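Local coordinates for DMATS type aromatic prenyltransferase (Streptomyces coelicolor, PDB 6ZS0), which probably transfers a dimethylallyl group from dimethylallyl diphosphate to carbon 5 of the indole ring of tryptophan, at residues 65-70 with 77-82; 134-139 with 146-151. One frame throughout, in Å; residues are numbered along the deposited sequence. Where two conformers were deposited one is given.

Contact 1. Residues 65-70 with 77-82; sequences EFSLSF and AMRVLV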
loop_
_atom_site.group_PDB
_atom_site.type_symbol
_atom_site.label_atom_id
_atom_site.label_comp_id
_atom_site.label_asym_id
_atom_site.label_seq_id
_atom_site.Cartn_x
_atom_site.Cartn_y
_atom_site.Cartn_z
ATOM N N GLU A 65 -7.049 -3.270 0.045
ATOM C CA GLU A 65 -5.856 -4.117 0.224
ATOM C C GLU A 65 -5.434 -3.985 1.669
ATOM O O GLU A 65 -5.712 -2.973 2.272
ATOM C CB GLU A 65 -4.724 -3.680 -0.707
ATOM C CG GLU A 65 -3.464 -4.534 -0.567
ATOM C CD GLU A 65 -2.300 -4.050 -1.419
ATOM O OE1 GLU A 65 -1.738 -2.981 -1.089
ATOM O OE2 GLU A 65 -1.971 -4.746 -2.421
ATOM N N PHE A 66 -4.865 -5.029 2.231
ATOM C CA PHE A 66 -4.395 -4.994 3.629
ATOM C C PHE A 66 -2.881 -5.064 3.658
ATOM O O PHE A 66 -2.248 -5.478 2.666
ATOM C CB PHE A 66 -4.966 -6.148 4.434
ATOM C CG PHE A 66 -6.472 -6.126 4.485
ATOM C CD1 PHE A 66 -7.223 -6.952 3.661
ATOM C CD2 PHE A 66 -7.129 -5.245 5.329
ATOM C CE1 PHE A 66 -8.612 -6.934 3.709
ATOM C CE2 PHE A 66 -8.515 -5.220 5.369
ATOM C CZ PHE A 66 -9.255 -6.075 4.573
ATOM N N SER A 67 -2.307 -4.628 4.756
ATOM C CA SER A 67 -0.872 -4.875 5.005
ATOM C C SER A 67 -0.642 -5.132 6.486
ATOM O O SER A 67 -1.371 -4.583 7.319
ATOM C CB SER A 67 -0.014 -3.763 4.458
ATOM O OG SER A 67 -0.195 -2.529 5.142
ATOM N N LEU A 68 0.390 -5.916 6.774
ATOM C CA LEU A 68 0.928 -6.094 8.139
ATOM C C LEU A 68 2.393 -5.729 8.112
ATOM O O LEU A 68 3.140 -6.321 7.296
ATOM C CB LEU A 68 0.744 -7.533 8.595
ATOM C CG LEU A 68 -0.692 -7.942 8.891
ATOM C CD1 LEU A 68 -0.780 -9.418 9.224
ATOM C CD2 LEU A 68 -1.278 -7.118 10.017
ATOM N N SER A 69 2.793 -4.793 8.977
ATOM C CA SER A 69 4.184 -4.296 9.130
ATOM C C SER A 69 4.766 -4.803 10.449
ATOM O O SER A 69 4.199 -4.473 11.522
ATOM C CB SER A 69 4.260 -2.811 9.067
ATOM O OG SER A 69 3.731 -2.320 7.857
ATOM N N PHE A 70 5.896 -5.492 10.354
ATOM C CA PHE A 70 6.597 -6.178 11.463
ATOM C C PHE A 70 7.842 -5.362 11.834
ATOM O O PHE A 70 8.703 -5.170 10.995
ATOM C CB PHE A 70 6.866 -7.617 11.020
ATOM C CG PHE A 70 5.629 -8.420 10.676
ATOM C CD1 PHE A 70 5.174 -8.519 9.367
ATOM C CD2 PHE A 70 4.899 -9.066 11.674
ATOM C CE1 PHE A 70 4.045 -9.263 9.056
ATOM C CE2 PHE A 70 3.766 -9.805 11.353
ATOM C CZ PHE A 70 3.340 -9.898 10.048
ATOM N N ALA A 77 1.729 -4.128 12.992
ATOM C CA ALA A 77 0.937 -2.922 12.651
ATOM C C ALA A 77 0.101 -3.200 11.404
ATOM O O ALA A 77 0.676 -3.495 10.343
ATOM C CB ALA A 77 1.821 -1.749 12.433
ATOM N N MET A 78 -1.208 -3.051 11.514
ATOM C CA MET A 78 -2.105 -3.377 10.391
ATOM C C MET A 78 -2.519 -2.099 9.694
ATOM O O MET A 78 -2.825 -1.109 10.385
ATOM C CB MET A 78 -3.323 -4.126 10.889
ATOM C CG MET A 78 -4.287 -4.446 9.819
ATOM S SD MET A 78 -5.608 -5.411 10.527
ATOM C CE MET A 78 -6.790 -5.379 9.170
ATOM N N ARG A 79 -2.519 -2.135 8.370
ATOM C CA ARG A 79 -3.122 -1.054 7.564
ATOM C C ARG A 79 -4.175 -1.619 6.631
ATOM O O ARG A 79 -4.089 -2.786 6.215
ATOM C CB ARG A 79 -2.075 -0.306 6.749
ATOM C CG ARG A 79 -1.060 0.428 7.594
ATOM C CD ARG A 79 0.049 0.983 6.732
ATOM N NE ARG A 79 0.844 1.911 7.514
ATOM C CZ ARG A 79 1.713 1.552 8.457
ATOM N NH1 ARG A 79 1.915 0.270 8.737
ATOM N NH2 ARG A 79 2.382 2.482 9.118
ATOM N N VAL A 80 -5.110 -0.752 6.252
ATOM C CA VAL A 80 -6.058 -1.044 5.151
ATOM C C VAL A 80 -5.995 0.109 4.164
ATOM O O VAL A 80 -6.019 1.284 4.601
ATOM C CB VAL A 80 -7.492 -1.274 5.625
ATOM C CG1 VAL A 80 -8.038 -0.075 6.377
ATOM C CG2 VAL A 80 -8.392 -1.658 4.464
ATOM N N LEU A 81 -5.837 -0.237 2.897
ATOM C CA LEU A 81 -5.771 0.705 1.775
ATOM C C LEU A 81 -7.105 0.636 1.044
ATOM O O LEU A 81 -7.589 -0.483 0.749
ATOM C CB LEU A 81 -4.633 0.319 0.840
ATOM C CG LEU A 81 -4.460 1.226 -0.386
ATOM C CD1 LEU A 81 -3.907 2.579 0.019
ATOM C CD2 LEU A 81 -3.561 0.551 -1.385
ATOM N N VAL A 82 -7.712 1.783 0.767
ATOM C CA VAL A 82 -9.048 1.812 0.120
ATOM C C VAL A 82 -9.087 2.925 -0.918
ATOM O O VAL A 82 -8.416 3.966 -0.744
ATOM C CB VAL A 82 -10.183 1.995 1.148
ATOM C CG1 VAL A 82 -9.985 3.244 1.984
ATOM C CG2 VAL A 82 -11.538 2.048 0.483
HETATM O O HOH W 1 1.103 -2.367 7.730
#
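Ser67 holds OG between its backbone N and carbonyl carbon (chi1 67°), Ser69 turns OG anti to its carbonyl carbon (chi1 -58°), and Arg79 runs extended from CG to NE before its last torsion turns NH1 toward Ser69. These torsions gather three polar ends around one water on the same face of an antiparallel hairpin. The water sits at the guanidinium edge, in its plane, and accepts from Arg79 NH1 at 2.9 Å. It donates to Ala77 O and also bonds Ser67 OG and, at 2.6 Å, Ser69 OG. Ala77 O is therefore gripped twice, since Ser69 N also donates to it, nearly straight. Ser69 OG has a further partner in Thr340 of the adjoining strand 338-344, and Ser67 OG rests against Arg79 CB at 3.3 Å.

The other face is apolar. The Phe66 ring lies alongside Val80, with CE2 3.7 Å from CG2, and alongside the extended Met78, whose CE reaches Phe66 CD2; helix 6-20 covers both Phe66 and Met78. The chemistry thus divides by face: hydrophobic packing towards the helix layer, and on the barrel's inner side a water bridging Arg79 to both serines without a direct serine-arginine bond.

Contact 2. Residues 134-139 with 146-151; sequences LWCALE and PGVKVY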
loop_
_atom_site.group_PDB
_atom_site.type_symbol
_atom_site.label_atom_id
_atom_site.label_comp_id
_atom_site.label_asym_id
_atom_site.label_seq_id
_atom_site.Cartn_x
_atom_site.Cartn_y
_atom_site.Cartn_z
ATOM N N LEU A 134 -7.209 9.195 -5.901
ATOM C CA LEU A 134 -6.957 9.321 -4.442
ATOM C C LEU A 134 -7.228 7.995 -3.778
ATOM O O LEU A 134 -8.349 7.460 -3.898
ATOM C CB LEU A 134 -7.842 10.418 -3.843
ATOM C CG LEU A 134 -7.517 10.801 -2.394
ATOM C CD1 LEU A 134 -7.876 12.260 -2.163
ATOM C CD2 LEU A 134 -8.220 9.869 -1.390
ATOM N N TRP A 135 -6.234 7.465 -3.097
ATOM C CA TRP A 135 -6.398 6.316 -2.198
ATOM C C TRP A 135 -6.073 6.799 -0.794
ATOM O O TRP A 135 -5.338 7.768 -0.638
ATOM C CB TRP A 135 -5.488 5.143 -2.564
ATOM C CG TRP A 135 -5.716 4.555 -3.921
ATOM C CD1 TRP A 135 -6.809 4.693 -4.736
ATOM C CD2 TRP A 135 -4.808 3.685 -4.614
ATOM N NE1 TRP A 135 -6.637 3.957 -5.873
ATOM C CE2 TRP A 135 -5.415 3.341 -5.826
ATOM C CE3 TRP A 135 -3.539 3.194 -4.322
ATOM C CZ2 TRP A 135 -4.780 2.524 -6.755
ATOM C CZ3 TRP A 135 -2.919 2.381 -5.240
ATOM C CH2 TRP A 135 -3.543 2.032 -6.412
ATOM N N CYS A 136 -6.633 6.106 0.161
ATOM C CA CYS A 136 -6.432 6.356 1.591
ATOM C C CYS A 136 -5.944 5.069 2.248
ATOM O O CYS A 136 -6.549 4.019 2.015
ATOM C CB CYS A 136 -7.724 6.864 2.197
ATOM S SG CYS A 136 -7.521 7.339 3.924
ATOM N N ALA A 137 -4.866 5.152 3.039
ATOM C CA ALA A 137 -4.449 4.030 3.901
ATOM C C ALA A 137 -4.698 4.430 5.353
ATOM O O ALA A 137 -4.326 5.538 5.756
ATOM C CB ALA A 137 -3.013 3.694 3.691
ATOM N N LEU A 138 -5.312 3.536 6.076
ATOM C CA LEU A 138 -5.604 3.706 7.508
ATOM C C LEU A 138 -4.709 2.753 8.307
ATOM O O LEU A 138 -4.765 1.556 8.062
ATOM C CB LEU A 138 -7.086 3.419 7.714
ATOM C CG LEU A 138 -7.999 4.402 6.973
ATOM C CD1 LEU A 138 -9.398 3.872 6.802
ATOM C CD2 LEU A 138 -8.004 5.735 7.684
ATOM N N GLU A 139 -3.889 3.294 9.200
ATOM C CA GLU A 139 -3.119 2.476 10.163
ATOM C C GLU A 139 -4.038 2.207 11.350
ATOM O O GLU A 139 -4.468 3.189 12.019
ATOM C CB GLU A 139 -1.856 3.169 10.639
ATOM C CG GLU A 139 -0.994 2.207 11.470
ATOM C CD GLU A 139 0.128 2.825 12.276
ATOM O OE1 GLU A 139 0.292 4.068 12.203
ATOM O OE2 GLU A 139 0.825 2.055 13.008
ATOM N N PRO A 146 -7.089 6.182 13.971
ATOM C CA PRO A 146 -6.102 5.631 13.054
ATOM C C PRO A 146 -5.108 6.673 12.558
ATOM O O PRO A 146 -5.367 7.854 12.672
ATOM C CB PRO A 146 -6.985 5.132 11.910
ATOM C CG PRO A 146 -8.046 6.181 11.822
ATOM C CD PRO A 146 -8.320 6.580 13.272
ATOM N N GLY A 147 -3.988 6.208 12.020
ATOM C CA GLY A 147 -3.118 7.058 11.199
ATOM C C GLY A 147 -3.733 7.131 9.820
ATOM O O GLY A 147 -4.295 6.111 9.397
ATOM N N VAL A 148 -3.703 8.289 9.191
ATOM C CA VAL A 148 -4.290 8.485 7.840
ATOM C C VAL A 148 -3.187 8.891 6.862
ATOM O O VAL A 148 -2.468 9.847 7.126
ATOM C CB VAL A 148 -5.432 9.505 7.881
ATOM C CG1 VAL A 148 -5.974 9.818 6.500
ATOM C CG2 VAL A 148 -6.551 9.031 8.803
ATOM N N LYS A 149 -3.085 8.177 5.749
ATOM C CA LYS A 149 -2.131 8.453 4.671
ATOM C C LYS A 149 -2.956 8.609 3.396
ATOM O O LYS A 149 -3.836 7.768 3.201
ATOM C CB LYS A 149 -1.167 7.279 4.543
ATOM C CG LYS A 149 0.062 7.519 3.687
ATOM C CD LYS A 149 1.111 6.442 3.875
ATOM C CE LYS A 149 1.190 5.941 5.299
ATOM N NZ LYS A 149 2.446 5.196 5.556
ATOM N N VAL A 150 -2.699 9.640 2.614
ATOM C CA VAL A 150 -3.370 9.868 1.318
ATOM C C VAL A 150 -2.371 9.684 0.191
ATOM O O VAL A 150 -1.302 10.269 0.269
ATOM C CB VAL A 150 -4.000 11.268 1.302
ATOM C CG1 VAL A 150 -4.692 11.557 0.002
ATOM C CG2 VAL A 150 -4.965 11.387 2.464
ATOM N N TYR A 151 -2.769 8.923 -0.844
ATOM C CA TYR A 151 -1.983 8.623 -2.063
ATOM C C TYR A 151 -2.593 9.373 -3.234
ATOM O O TYR A 151 -3.788 9.250 -3.461
ATOM C CB TYR A 151 -1.989 7.130 -2.340
ATOM C CG TYR A 151 -1.201 6.310 -1.362
ATOM C CD1 TYR A 151 -1.743 5.958 -0.146
ATOM C CD2 TYR A 151 0.084 5.894 -1.661
ATOM C CE1 TYR A 151 -1.018 5.197 0.763
ATOM C CE2 TYR A 151 0.821 5.146 -0.759
ATOM C CZ TYR A 151 0.270 4.808 0.453
ATOM O OH TYR A 151 0.973 4.034 1.337
#
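In this hairpin of the ABBA barrel, strand 135-139 pairs antiparallel with 147-151, and side-chain torsions sort the two faces. On the face carrying Cys136, Leu138, Val148 and Val150, Leu138 sets CG anti to its carbonyl carbon (chi1 -63°), so that CD2 swings across to Val148 CG2, 3.8 Å away, the two chains side by side and pointing the same way. Cys136 instead puts SG anti to its backbone N, bringing the sulfur within 3.9 Å of Val148 CG1, the methyl anti to its own N. Met105 of helix 91-109 covers both Cys136 and Leu138.

At one end of the pairing Leu134, with CG anti to N (chi1 -171°), crosses Val150 obliquely, its CG 3.8 Å from Val150 CG1, and also touches Val102. An alanine here would remove CG and both terminal methyls, and with them probably the packing of this side chain against Val150 CG1 and against Val102 of helix 91-109.

The opposite face is more mixed. Trp135 and Tyr151 meet CB to CB at 4.0 Å; the indole then departs to bond Glu83 through NE1 and to meet the Phe190 ring. Glu139 extends to a salt bridge with Arg141. Tyr151 sets CG anti to its carbonyl carbon (chi1 -70°), which lays the ring diagonally along the neighbouring strand, and its edge rather than its face is offered to Ala137: Tyr151 CE1 stands 3.8 Å from Ala137 CB.

Contact 1 and contact 2 follow one another along the chain, the first hairpin closing before helix 91-109 and the second opening after it. The ABBA fold is named for its alpha-beta-beta-alpha repeats. The contact centres lie about 10 Å apart in one closed antiparallel sheet, where strands 77-82 and 135-139 are neighbours. Probable hydrogen bonds sew this seam: Val80 O to Leu138 N and Val82 N to Cys136 O, both 2.8 Å. Outside, helix 6-20 backs contact 1 and helix 91-109 backs contact 2. Through that seam the two hairpins form four consecutive strands of the wall, and the pairing of strand 64-70 with strand 338-344 closes the barrel, whose interior houses the active site in this family.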